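Local coordinates for protein VP1 (New Jersey polyomavirus-2013, PDB 6Y5Y) that forms the pentameric building blocks of a polyomavirus capsid and binds sialylated glycans such as 3'-sialyllactose, at residues 62-67 with 281-286. Numbering follows the deposited sequence.
Sequences YGYSEV and GVLVKA. With SIA (N-acetyl-alpha-neuraminic acid), chain N; GAL (beta-D-galactopyranose), chain B.
Val-67 and Lys-285 meet where loop 62-67, between strands 28-45 and 87-92, passes the end of strand 271-284 in the antiparallel jelly-roll core of the VP1 coat protein, their CA atoms 8.5 Å apart; no hydrogen bond joins the two segments, and side chains make the contact. CG2 of Val-67 touches CD of Lys-285 at 3.8 Å, the two side chains crossing at about a right angle. Farther from the sugar, CE2 of Tyr-64 meets CD1 of Leu-283 at 4.2 Å, while the Tyr-64 hydroxyl is hydrogen-bonded to the backbone O of Ser-168 in a neighbouring subunit.

Val-67 and the aliphatic part of Lys-285 line the glycan site. The Lys-285 chain bends at chi3 (80°), which carries NZ over to the sialic acid carboxylate, 2.7 Å from its O1A. With CG1 anti to the backbone N (chi1 180°), Val-67 turns this branch to the same carboxylate and CG2 to Lys-285. Glu-66 OE2 accepts a bond from the sugar hydroxyl O4 at 2.5 Å. Glu-66 OE2 also accepts the backbone N of Val-67 at 2.7 Å, a nearly straight bond (170°) on the anti side, tilted somewhat out of the carboxylate plane, and Arg-58 forms a salt bridge to OE1, so both oxygens are held. The segments thus supply two polar grips on the sialic acid, a cation for its carboxylate and an acceptor for O4, with His-69 a further one.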
loop_
_atom_site.group_PDB
_atom_site.type_symbol
_atom_site.label_atom_id
_atom_site.label_comp_id
_atom_site.label_asym_id
_atom_site.label_seq_id
_atom_site.Cartn_x
_atom_site.Cartn_y
_atom_site.Cartn_z
ATOM N N TYR D 62 23.125 -17.189 15.241
ATOM C CA TYR D 62 22.242 -16.644 16.259
ATOM C C TYR D 62 21.415 -15.509 15.664
ATOM O O TYR D 62 21.916 -14.708 14.871
ATOM C CB TYR D 62 23.073 -16.149 17.445
ATOM C CG TYR D 62 22.295 -15.386 18.482
ATOM C CD1 TYR D 62 21.238 -15.984 19.146
ATOM C CD2 TYR D 62 22.616 -14.068 18.800
ATOM C CE1 TYR D 62 20.524 -15.307 20.091
ATOM C CE2 TYR D 62 21.905 -13.377 19.761
ATOM C CZ TYR D 62 20.851 -14.008 20.396
ATOM O OH TYR D 62 20.110 -13.360 21.348
ATOM N N GLY D 63 20.135 -15.454 16.029
ATOM C CA GLY D 63 19.235 -14.494 15.418
ATOM C C GLY D 63 18.677 -14.926 14.079
ATOM O O GLY D 63 17.948 -14.146 13.446
ATOM N N TYR D 64 19.020 -16.129 13.620
ATOM C CA TYR D 64 18.445 -16.764 12.448
ATOM C C TYR D 64 17.840 -18.102 12.853
ATOM O O TYR D 64 18.106 -18.627 13.937
ATOM C CB TYR D 64 19.482 -17.022 11.350
ATOM C CG TYR D 64 20.120 -15.804 10.708
ATOM C CD1 TYR D 64 21.050 -15.022 11.398
ATOM C CD2 TYR D 64 19.829 -15.467 9.391
ATOM C CE1 TYR D 64 21.660 -13.932 10.782
ATOM C CE2 TYR D 64 20.425 -14.387 8.778
ATOM C CZ TYR D 64 21.337 -13.624 9.473
ATOM O OH TYR D 64 21.926 -12.553 8.843
ATOM N N SER D 65 17.013 -18.647 11.973
ATOM C CA SER D 65 16.589 -20.021 12.152
ATOM C C SER D 65 17.634 -20.967 11.570
ATOM O O SER D 65 18.535 -20.571 10.829
ATOM C CB SER D 65 15.239 -20.258 11.488
ATOM O OG SER D 65 15.400 -20.388 10.086
ATOM N N GLU D 66 17.504 -22.236 11.924
ATOM C CA GLU D 66 18.188 -23.284 11.185
ATOM C C GLU D 66 17.610 -23.379 9.765
ATOM O O GLU D 66 16.528 -22.862 9.477
ATOM C CB GLU D 66 18.055 -24.601 11.952
ATOM C CG GLU D 66 18.757 -25.801 11.340
ATOM C CD GLU D 66 20.228 -25.548 11.029
ATOM O OE1 GLU D 66 21.083 -25.672 11.932
ATOM O OE2 GLU D 66 20.523 -25.221 9.869
ATOM N N VAL D 67 18.363 -24.026 8.864
ATOM C CA VAL D 67 17.951 -24.151 7.467
ATOM C C VAL D 67 16.676 -24.988 7.349
ATOM O O VAL D 67 16.523 -26.013 8.025
ATOM C CB VAL D 67 19.095 -24.774 6.645
ATOM C CG1 VAL D 67 18.700 -24.918 5.202
ATOM C CG2 VAL D 67 20.384 -23.932 6.762
ATOM N N GLY D 281 12.210 -11.591 7.374
ATOM C CA GLY D 281 12.390 -12.117 6.043
ATOM C C GLY D 281 13.209 -13.386 6.123
ATOM O O GLY D 281 13.380 -13.963 7.193
ATOM N N VAL D 282 13.708 -13.811 4.969
ATOM C CA VAL D 282 14.517 -15.022 4.902
ATOM C C VAL D 282 15.814 -14.746 4.159
ATOM O O VAL D 282 15.908 -13.837 3.325
ATOM C CB VAL D 282 13.780 -16.202 4.233
ATOM C CG1 VAL D 282 12.428 -16.455 4.904
ATOM C CG2 VAL D 282 13.653 -15.969 2.731
ATOM N N LEU D 283 16.821 -15.553 4.486
ATOM C CA LEU D 283 18.057 -15.668 3.725
ATOM C C LEU D 283 17.969 -16.929 2.874
ATOM O O LEU D 283 17.451 -17.949 3.329
ATOM C CB LEU D 283 19.260 -15.741 4.670
ATOM C CG LEU D 283 20.662 -16.030 4.106
ATOM C CD1 LEU D 283 21.709 -15.300 4.918
ATOM C CD2 LEU D 283 20.962 -17.529 4.089
ATOM N N VAL D 284 18.440 -16.855 1.632
ATOM C CA VAL D 284 18.421 -17.995 0.718
ATOM C C VAL D 284 19.851 -18.476 0.526
ATOM O O VAL D 284 20.718 -17.700 0.108
ATOM C CB VAL D 284 17.791 -17.642 -0.640
ATOM C CG1 VAL D 284 17.868 -18.829 -1.599
ATOM C CG2 VAL D 284 16.347 -17.169 -0.460
ATOM N N LYS D 285 20.080 -19.761 0.790
ATOM C CA LYS D 285 21.411 -20.352 0.685
ATOM C C LYS D 285 21.816 -20.555 -0.767
ATOM O O LYS D 285 21.023 -21.009 -1.596
ATOM C CB LYS D 285 21.462 -21.700 1.408
ATOM C CG LYS D 285 21.655 -21.609 2.909
ATOM C CD LYS D 285 22.039 -22.964 3.506
ATOM C CE LYS D 285 23.515 -23.262 3.302
ATOM N NZ LYS D 285 23.876 -24.625 3.786
ATOM N N ALA D 286 23.077 -20.241 -1.068
ATOM C CA ALA D 286 23.560 -20.429 -2.429
ATOM C C ALA D 286 23.614 -21.904 -2.826
ATOM O O ALA D 286 23.337 -22.232 -3.981
ATOM C CB ALA D 286 24.935 -19.787 -2.598
HETATM C C1 SIA N . 21.757 -27.515 4.709
HETATM C C2 SIA N . 22.957 -27.998 5.642
HETATM C C3 SIA N . 23.289 -27.053 6.807
HETATM C C4 SIA N . 22.254 -27.032 7.936
HETATM C C5 SIA N . 21.988 -28.475 8.402
HETATM C C6 SIA N . 21.623 -29.355 7.187
HETATM C C7 SIA N . 21.410 -30.860 7.502
HETATM C C8 SIA N . 21.255 -31.670 6.194
HETATM C C9 SIA N . 20.827 -33.105 6.458
HETATM C C10 SIA N . 21.060 -28.851 10.672
HETATM C C11 SIA N . 19.783 -29.014 11.488
HETATM N N5 SIA N . 20.889 -28.622 9.350
HETATM O O1A SIA N . 21.785 -26.308 4.376
HETATM O O1B SIA N . 20.921 -28.424 4.404
HETATM O O4 SIA N . 22.692 -26.239 9.062
HETATM O O6 SIA N . 22.646 -29.316 6.202
HETATM O O7 SIA N . 22.471 -31.338 8.318
HETATM O O8 SIA N . 20.338 -31.043 5.297
HETATM O O9 SIA N . 20.645 -33.739 5.183
HETATM O O10 SIA N . 22.160 -28.926 11.207
HETATM C C1 GAL B . 24.985 -30.968 2.434
HETATM C C2 GAL B . 24.957 -30.144 3.715
HETATM C C3 GAL B . 23.900 -29.011 3.620
HETATM C C4 GAL B . 24.164 -28.188 2.366
HETATM C C5 GAL B . 24.164 -29.126 1.169
HETATM C C6 GAL B . 24.440 -28.454 -0.168
HETATM O O2 GAL B . 24.640 -30.959 4.851
HETATM O O3 GAL B . 23.977 -28.142 4.733
HETATM O O4 GAL B . 25.430 -27.542 2.466
HETATM O O5 GAL B . 25.177 -30.139 1.316
HETATM O O6 GAL B . 24.133 -29.329 -1.240
#